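Local coordinates for ethanolamine utilization protein EutL (Clostridium perfringens E str. JGS1987, PDB 4TME) that forms trimers that tile the shell of the ethanolamine-utilization microcompartment and binds ethanolamine, which is proposed to control allosterically the opening of its pore, at residues C[59-64]-C[131-136]; C[154-159]-C[208-213]. All coordinates share one frame; numbering follows the deposited sequence. Where two conformers were deposited one is given.

Interaction 1 of 2, residues C[59-64]-C[131-136]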
ATOM      1  N   GLU C  59       1.682 -32.477   6.727  1.00 26.57           N
ATOM      2  CA  GLU C  59       2.069 -31.963   8.035  1.00 27.41           C
ATOM      3  C   GLU C  59       2.745 -30.611   7.856  1.00 26.44           C
ATOM      4  O   GLU C  59       3.962 -30.491   7.958  1.00 27.60           O
ATOM      5  CB  GLU C  59       2.990 -32.946   8.776  1.00 29.05           C
ATOM      6  CG  GLU C  59       3.170 -32.557  10.248  1.00 33.56           C
ATOM      7  CD  GLU C  59       3.962 -33.559  11.057  1.00 39.42           C
ATOM      8  OE1 GLU C  59       4.266 -33.259  12.234  1.00 42.66           O
ATOM      9  OE2 GLU C  59       4.287 -34.629  10.515  1.00 39.83           O
ATOM     10  N   VAL C  60       1.938 -29.604   7.540  1.00 24.53           N
ATOM     11  CA  VAL C  60       2.419 -28.248   7.301  1.00 24.67           C
ATOM     12  C   VAL C  60       1.507 -27.227   7.978  1.00 24.24           C
ATOM     13  O   VAL C  60       0.302 -27.452   8.142  1.00 26.12           O
ATOM     14  CB  VAL C  60       2.496 -27.886   5.802  1.00 25.17           C
ATOM     15  CG1 VAL C  60       3.550 -28.733   5.115  1.00 25.57           C
ATOM     16  CG2 VAL C  60       1.147 -28.053   5.128  1.00 24.26           C
ATOM     17  N   ASP C  61       2.112 -26.107   8.345  1.00 23.44           N
ATOM     18  CA  ASP C  61       1.405 -24.939   8.888  1.00 23.56           C
ATOM     19  C   ASP C  61       1.602 -23.765   7.946  1.00 21.75           C
ATOM     20  O   ASP C  61       2.675 -23.616   7.368  1.00 22.89           O
ATOM     21  CB  ASP C  61       1.951 -24.540  10.262  1.00 27.72           C
ATOM     22  CG  ASP C  61       1.755 -25.600  11.327  1.00 33.43           C
ATOM     23  OD1 ASP C  61       0.641 -26.141  11.455  1.00 32.57           O
ATOM     24  OD2 ASP C  61       2.728 -25.872  12.060  1.00 37.76           O
ATOM     25  N   VAL C  62       0.596 -22.888   7.798  1.00 22.94           N
ATOM     26  CA  VAL C  62       0.836 -21.636   7.081  1.00 23.36           C
ATOM     27  C   VAL C  62       1.469 -20.662   8.048  1.00 24.67           C
ATOM     28  O   VAL C  62       0.842 -20.309   9.052  1.00 25.37           O
ATOM     29  CB  VAL C  62      -0.457 -21.060   6.515  1.00 23.28           C
ATOM     30  CG1 VAL C  62      -0.196 -19.724   5.786  1.00 24.10           C
ATOM     31  CG2 VAL C  62      -1.103 -22.098   5.596  1.00 23.03           C
ATOM     32  N   VAL C  63       2.703 -20.243   7.769  1.00 22.62           N
ATOM     33  CA  VAL C  63       3.427 -19.387   8.709  1.00 23.40           C
ATOM     34  C   VAL C  63       3.599 -17.981   8.175  1.00 23.79           C
ATOM     35  O   VAL C  63       4.014 -17.076   8.918  1.00 25.63           O
ATOM     36  CB  VAL C  63       4.809 -19.976   9.069  1.00 24.08           C
ATOM     37  CG1 VAL C  63       4.614 -21.316   9.772  1.00 25.22           C
ATOM     38  CG2 VAL C  63       5.716 -20.100   7.849  1.00 24.86           C
ATOM     39  N   TYR C  64       3.264 -17.787   6.905  1.00 22.39           N
ATOM     40  CA  TYR C  64       3.375 -16.472   6.280  1.00 23.33           C
ATOM     41  C   TYR C  64       2.417 -16.392   5.109  1.00 23.30           C
ATOM     42  O   TYR C  64       2.325 -17.318   4.296  1.00 24.06           O
ATOM     43  CB  TYR C  64       4.824 -16.223   5.830  1.00 24.04           C
ATOM     44  CG  TYR C  64       5.163 -14.748   5.640  1.00 22.66           C
ATOM     45  CD1 TYR C  64       4.870 -14.105   4.456  1.00 22.11           C
ATOM     46  CD2 TYR C  64       5.767 -14.025   6.654  1.00 24.15           C
ATOM     47  CE1 TYR C  64       5.178 -12.735   4.276  1.00 22.20           C
ATOM     48  CE2 TYR C  64       6.081 -12.689   6.486  1.00 24.44           C
ATOM     49  CZ  TYR C  64       5.780 -12.053   5.287  1.00 23.75           C
ATOM     50  OH  TYR C  64       6.078 -10.696   5.149  1.00 23.54           O
ATOM     51  N   THR C 131     -12.826 -26.337   6.752  1.00 28.94           N
ATOM     52  CA  THR C 131     -11.599 -25.554   6.939  1.00 27.00           C
ATOM     53  C   THR C 131     -10.445 -26.431   7.452  1.00 26.53           C
ATOM     54  O   THR C 131     -10.664 -27.386   8.192  1.00 28.55           O
ATOM     55  CB  THR C 131     -11.766 -24.396   7.936  1.00 27.81           C
ATOM     56  OG1 THR C 131     -12.347 -24.874   9.152  1.00 28.90           O
ATOM     57  CG2 THR C 131     -12.635 -23.267   7.347  1.00 29.55           C
ATOM     58  N   GLY C 132      -9.228 -26.085   7.021  1.00 25.27           N
ATOM     59  CA  GLY C 132      -8.009 -26.617   7.602  1.00 26.08           C
ATOM     60  C   GLY C 132      -7.563 -25.734   8.748  1.00 27.01           C
ATOM     61  O   GLY C 132      -8.369 -24.946   9.284  1.00 27.70           O
ATOM     62  N   SER C 133      -6.284 -25.826   9.102  1.00 26.51           N
ATOM     63  CA  SER C 133      -5.790 -25.172  10.299  1.00 27.42           C
ATOM     64  C   SER C 133      -5.593 -23.680  10.068  1.00 27.58           C
ATOM     65  O   SER C 133      -5.640 -22.889  11.014  1.00 31.07           O
ATOM     66  CB  SER C 133      -4.473 -25.811  10.773  1.00 28.04           C
ATOM     67  OG  SER C 133      -3.423 -25.558   9.860  1.00 30.05           O
ATOM     68  N   TYR C 134      -5.386 -23.276   8.821  1.00 24.55           N
ATOM     69  CA  TYR C 134      -5.049 -21.894   8.531  1.00 23.96           C
ATOM     70  C   TYR C 134      -6.271 -20.973   8.596  1.00 25.24           C
ATOM     71  O   TYR C 134      -6.304 -19.988   9.363  1.00 25.81           O
ATOM     72  CB  TYR C 134      -4.398 -21.799   7.139  1.00 23.34           C
ATOM     73  CG  TYR C 134      -4.180 -20.387   6.682  1.00 24.42           C
ATOM     74  CD1 TYR C 134      -3.596 -19.436   7.518  1.00 25.52           C
ATOM     75  CD2 TYR C 134      -4.576 -19.988   5.419  1.00 26.28           C
ATOM     76  CE1 TYR C 134      -3.426 -18.137   7.099  1.00 26.28           C
ATOM     77  CE2 TYR C 134      -4.395 -18.687   4.996  1.00 27.23           C
ATOM     78  CZ  TYR C 134      -3.823 -17.776   5.842  1.00 29.02           C
ATOM     79  OH  TYR C 134      -3.653 -16.480   5.406  1.00 32.90           O
ATOM     80  N   LEU C 135      -7.283 -21.280   7.789  1.00 25.98           N
ATOM     81  CA  LEU C 135      -8.476 -20.418   7.750  1.00 25.36           C
ATOM     82  C   LEU C 135      -9.315 -20.564   9.015  1.00 25.61           C
ATOM     83  O   LEU C 135      -9.984 -19.600   9.413  1.00 26.29           O
ATOM     84  CB  LEU C 135      -9.336 -20.706   6.526  1.00 25.81           C
ATOM     85  CG  LEU C 135      -8.758 -20.165   5.208  1.00 27.24           C
ATOM     86  CD1 LEU C 135      -9.686 -20.589   4.086  1.00 27.52           C
ATOM     87  CD2 LEU C 135      -8.573 -18.632   5.224  1.00 29.40           C
ATOM     88  N   SER C 136      -9.291 -21.725   9.667  1.00 26.53           N
ATOM     89  CA  SER C 136     -10.026 -21.852  10.934  1.00 29.01           C
ATOM     90  C   SER C 136      -9.373 -20.948  11.997  1.00 29.34           C
ATOM     91  O   SER C 136     -10.070 -20.277  12.755  1.00 29.98           O
ATOM     92  CB  SER C 136     -10.089 -23.306  11.407  1.00 32.38           C
ATOM     93  OG  SER C 136      -8.802 -23.821  11.679  1.00 33.48           O
TER
HETATM   94  O   HOH W   1      -1.576 -27.264  10.377  1.00 34.61           O
HETATM   95  O   HOH W   2      -1.809 -23.241   9.301  1.00 25.11           O

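Interaction 2 of 2, residues C[154-159]-C[208-213]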
ATOM      1  N   PRO C 154     -14.093  -2.559  -2.992  1.00 20.89           N
ATOM      2  CA  PRO C 154     -14.543  -1.970  -1.719  1.00 22.17           C
ATOM      3  C   PRO C 154     -16.056  -1.697  -1.567  1.00 22.15           C
ATOM      4  O   PRO C 154     -16.616  -2.202  -0.596  1.00 23.80           O
ATOM      5  CB  PRO C 154     -13.728  -0.669  -1.657  1.00 23.35           C
ATOM      6  CG  PRO C 154     -12.446  -1.074  -2.347  1.00 22.76           C
ATOM      7  CD  PRO C 154     -12.909  -1.853  -3.521  1.00 20.89           C
ATOM      8  N   LEU C 155     -16.694  -0.923  -2.437  1.00 21.59           N
ATOM      9  CA  LEU C 155     -18.103  -0.596  -2.212  1.00 21.89           C
ATOM     10  C   LEU C 155     -18.984  -1.829  -2.444  1.00 22.39           C
ATOM     11  O   LEU C 155     -19.901  -2.092  -1.672  1.00 23.86           O
ATOM     12  CB  LEU C 155     -18.528   0.583  -3.091  1.00 21.80           C
ATOM     13  CG  LEU C 155     -20.000   1.044  -2.962  1.00 22.30           C
ATOM     14  CD1 LEU C 155     -20.088   2.537  -3.187  1.00 22.73           C
ATOM     15  CD2 LEU C 155     -20.907   0.334  -3.934  1.00 24.18           C
ATOM     16  N   GLU C 156     -18.712  -2.577  -3.505  1.00 22.73           N
ATOM     17  CA  GLU C 156     -19.445  -3.802  -3.779  1.00 22.76           C
ATOM     18  C   GLU C 156     -19.388  -4.722  -2.554  1.00 21.95           C
ATOM     19  O   GLU C 156     -20.410  -5.321  -2.163  1.00 22.46           O
ATOM     20  CB  GLU C 156     -18.848  -4.541  -5.002  1.00 21.87           C
ATOM     21  CG  GLU C 156     -18.909  -3.787  -6.309  1.00 24.18           C
ATOM     22  CD  GLU C 156     -17.635  -3.015  -6.613  1.00 25.76           C
ATOM     23  OE1 GLU C 156     -17.184  -2.229  -5.753  1.00 25.82           O
ATOM     24  OE2 GLU C 156     -17.087  -3.205  -7.726  1.00 26.16           O
ATOM     25  N   ALA C 157     -18.191  -4.864  -1.990  1.00 21.89           N
ATOM     26  CA  ALA C 157     -18.001  -5.758  -0.847  1.00 22.65           C
ATOM     27  C   ALA C 157     -18.855  -5.332   0.348  1.00 23.69           C
ATOM     28  O   ALA C 157     -19.472  -6.164   1.000  1.00 23.62           O
ATOM     29  CB  ALA C 157     -16.521  -5.832  -0.440  1.00 22.77           C
ATOM     30  N   MET C 158     -18.891  -4.037   0.658  1.00 23.31           N
ATOM     31  CA  MET C 158     -19.675  -3.575   1.808  1.00 23.79           C
ATOM     32  C   MET C 158     -21.174  -3.801   1.602  1.00 23.40           C
ATOM     33  O   MET C 158     -21.881  -4.273   2.494  1.00 24.38           O
ATOM     34  CB  MET C 158     -19.390  -2.094   2.080  1.00 23.81           C
ATOM     35  CG  MET C 158     -17.920  -1.787   2.479  1.00 24.16           C
ATOM     36  SD  MET C 158     -17.264  -2.721   3.868  1.00 26.91           S
ATOM     37  CE  MET C 158     -18.368  -2.138   5.127  1.00 44.16           C
ATOM     38  N   TYR C 159     -21.666  -3.440   0.432  1.00 22.53           N
ATOM     39  CA  TYR C 159     -23.062  -3.634   0.078  1.00 22.96           C
ATOM     40  C   TYR C 159     -23.429  -5.114   0.107  1.00 23.83           C
ATOM     41  O   TYR C 159     -24.444  -5.504   0.669  1.00 25.04           O
ATOM     42  CB  TYR C 159     -23.302  -3.032  -1.311  1.00 23.62           C
ATOM     43  CG  TYR C 159     -24.716  -3.105  -1.820  1.00 26.72           C
ATOM     44  CD1 TYR C 159     -25.643  -2.131  -1.479  1.00 31.53           C
ATOM     45  CD2 TYR C 159     -25.109  -4.112  -2.688  1.00 27.11           C
ATOM     46  CE1 TYR C 159     -26.923  -2.178  -1.961  1.00 35.60           C
ATOM     47  CE2 TYR C 159     -26.389  -4.170  -3.183  1.00 30.89           C
ATOM     48  CZ  TYR C 159     -27.294  -3.198  -2.817  1.00 36.43           C
ATOM     49  OH  TYR C 159     -28.575  -3.255  -3.308  1.00 41.67           O
ATOM     50  N   GLN C 208     -23.128  -8.473  -8.315  1.00 26.36           N
ATOM     51  CA  GLN C 208     -23.543  -8.354  -9.710  1.00 27.28           C
ATOM     52  C   GLN C 208     -24.525  -7.193  -9.845  1.00 28.19           C
ATOM     53  O   GLN C 208     -24.530  -6.479 -10.852  1.00 28.91           O
ATOM     54  CB  GLN C 208     -24.160  -9.664 -10.225  1.00 30.50           C
ATOM     55  CG  GLN C 208     -23.072 -10.731 -10.377  1.00 36.50           C
ATOM     56  CD  GLN C 208     -23.477 -11.945 -11.178  1.00 43.00           C
ATOM     57  OE1 GLN C 208     -24.601 -12.041 -11.687  1.00 49.16           O
ATOM     58  NE2 GLN C 208     -22.532 -12.888 -11.321  1.00 40.81           N
ATOM     59  N   SER C 209     -25.340  -7.005  -8.816  0.65 29.10           N
ATOM     60  CA  SER C 209     -26.327  -5.935  -8.826  0.65 29.83           C
ATOM     61  C   SER C 209     -25.645  -4.576  -8.895  0.65 28.44           C
ATOM     62  O   SER C 209     -26.072  -3.706  -9.659  0.65 29.20           O
ATOM     63  CB  SER C 209     -27.225  -5.997  -7.594  0.65 31.06           C
ATOM     64  OG  SER C 209     -28.129  -4.901  -7.606  0.65 32.02           O
ATOM     65  N   VAL C 210     -24.583  -4.397  -8.111  1.00 25.66           N
ATOM     66  CA  VAL C 210     -23.872  -3.111  -8.096  1.00 25.17           C
ATOM     67  C   VAL C 210     -23.176  -2.907  -9.429  1.00 27.03           C
ATOM     68  O   VAL C 210     -23.205  -1.817 -10.016  1.00 26.74           O
ATOM     69  CB  VAL C 210     -22.837  -3.015  -6.943  1.00 24.81           C
ATOM     70  CG1 VAL C 210     -22.080  -1.698  -7.000  1.00 24.75           C
ATOM     71  CG2 VAL C 210     -23.545  -3.108  -5.603  1.00 25.70           C
ATOM     72  N   ALA C 211     -22.538  -3.967  -9.923  1.00 27.54           N
ATOM     73  CA  ALA C 211     -21.837  -3.863 -11.185  1.00 27.02           C
ATOM     74  C   ALA C 211     -22.784  -3.447 -12.297  1.00 27.92           C
ATOM     75  O   ALA C 211     -22.428  -2.646 -13.162  1.00 31.13           O
ATOM     76  CB  ALA C 211     -21.144  -5.208 -11.511  1.00 27.53           C
ATOM     77  N   SER C 212     -24.000  -3.980 -12.291  1.00 27.04           N
ATOM     78  CA  SER C 212     -24.958  -3.692 -13.348  1.00 29.00           C
ATOM     79  C   SER C 212     -25.522  -2.271 -13.282  1.00 28.51           C
ATOM     80  O   SER C 212     -26.008  -1.755 -14.280  1.00 30.95           O
ATOM     81  CB  SER C 212     -26.119  -4.670 -13.287  1.00 34.31           C
ATOM     82  OG  SER C 212     -25.626  -5.985 -13.494  1.00 40.12           O
ATOM     83  N   ASN C 213     -25.487  -1.678 -12.097  1.00 27.80           N
ATOM     84  CA  ASN C 213     -26.157  -0.406 -11.874  1.00 27.14           C
ATOM     85  C   ASN C 213     -25.479   0.376 -10.742  1.00 26.86           C
ATOM     86  O   ASN C 213     -26.051   0.557  -9.682  1.00 27.33           O
ATOM     87  CB  ASN C 213     -27.640  -0.648 -11.563  1.00 28.74           C
ATOM     88  CG  ASN C 213     -28.465   0.640 -11.530  0.75 31.49           C
ATOM     89  OD1 ASN C 213     -28.093   1.650 -12.123  0.79 32.55           O
ATOM     90  ND2 ASN C 213     -29.617   0.584 -10.869  0.68 32.75           N
TER
HETATM   91  O   HOH W   3     -27.597  -2.607  -6.344  1.00 42.06           O

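Interaction 1 of 2, residues C[59-64]-C[131-136]
Val62 and Tyr134 meet through carbon alone, and the valine lies over one face of the phenol ring. Starting at the root of Val62, CB lies over that face, 3.7 Å from Tyr134 CD1. CG1 reaches farther out along the ring: with this methyl opposite the backbone N (chi1 179°), it stands 3.9 Å from the centroid of the Tyr134 ring and 15° off the ring normal, a CH-pi contact made over the face. CG2 turns back toward the helix backbone and rests 3.7 Å from Tyr134 CB. The valine thus spans the aromatic side chain from its CB stem to CE1 and CZ.

Beside this apolar patch two waters join the Ser133 hydroxyl to the strand. One, 2.6 Å from Ser133 OG, donates to both Val60 O and Asp61 OD1, while the other, 2.9 Å from Ser133 OG, accepts from Val62 N. Asp61 OD2 is hydrogen-bonded to NE2 of His33. The start of helix 133-139 is held from elsewhere too: Asp52 of helix 44-57 accepts from the backbone N of Gly132, the N-cap residue, and of Leu135, and Thr55 OG1 pairs with Ser133 N.

The contact joins strand 61-67, an outermost strand of the first BMC domain's sheet within this chain, to the short helix after strand 122-128. Since no direct hydrogen bond crosses between 59-64 and 131-136, the apolar part rests on van der Waals and CH-pi contact, and the polar part reaches across only through water.

Interaction 2 of 2, residues C[154-159]-C[208-213]
Val210 inserts its two methyls among Leu155, Glu156 and Tyr159, so that one residue of the long helix 193-212 meets three of helix 154-167. This is helix-on-helix packing in the second BMC domain of a tandem-domain shell protein. The two short segments run roughly antiparallel, at 136° between their directions, with axes 9.6 Å apart at closest approach.

Apolar packing divides between the branches of Val210. CG1 meets the start of helix 154-167, lying 3.9 Å from Leu155 CD2 and equally close to the aliphatic CG of Glu156. The glutamate makes this contact with its CG methylene, and the bend at chi2 (95°) turns the carboxylate away from Val210 CG1. CG2 meets Tyr159, farther along the helix, and approaches its ring obliquely, 3.5 Å from Tyr159 CD2. The ring stands opposite its backbone N (chi1 -178°), which extends it alongside Val210, the two side chains pointing opposite ways.

A neighbouring subunit, the third of the trimer, completes the surroundings: its Ser12 and Lys14 pack on Leu155 and Tyr159, and its Leu79 on Glu156. The helix pair therefore borders a subunit interface as well as its own domain.

Polar linkage between the segments is tentative. One of two conformers of Ser209 places OG 2.7 Å from a water, which makes only a weak hydrogen bond to Tyr159 OH.

How the interactions relate
Interaction 1 precedes interaction 2 along the chain, the first closing before the second opens. Their centres are 31 Å apart, on opposite sides of the chain's centre, and their nearest atoms are about 16 Å apart without touching. Interaction 1 ties a strand of the four-stranded sheet to helix 133-139, which packs on strand 146-152 of the six-stranded sheet; interaction 2 joins helices 154-167 and 193-212 within the second BMC domain. Strand 146-152 also connects them in sequence, running between helices 133-139 and 154-167. Together they illustrate how a tandem-domain shell subunit combines a contact joining elements of its two sheets with a contact between two helices of one domain.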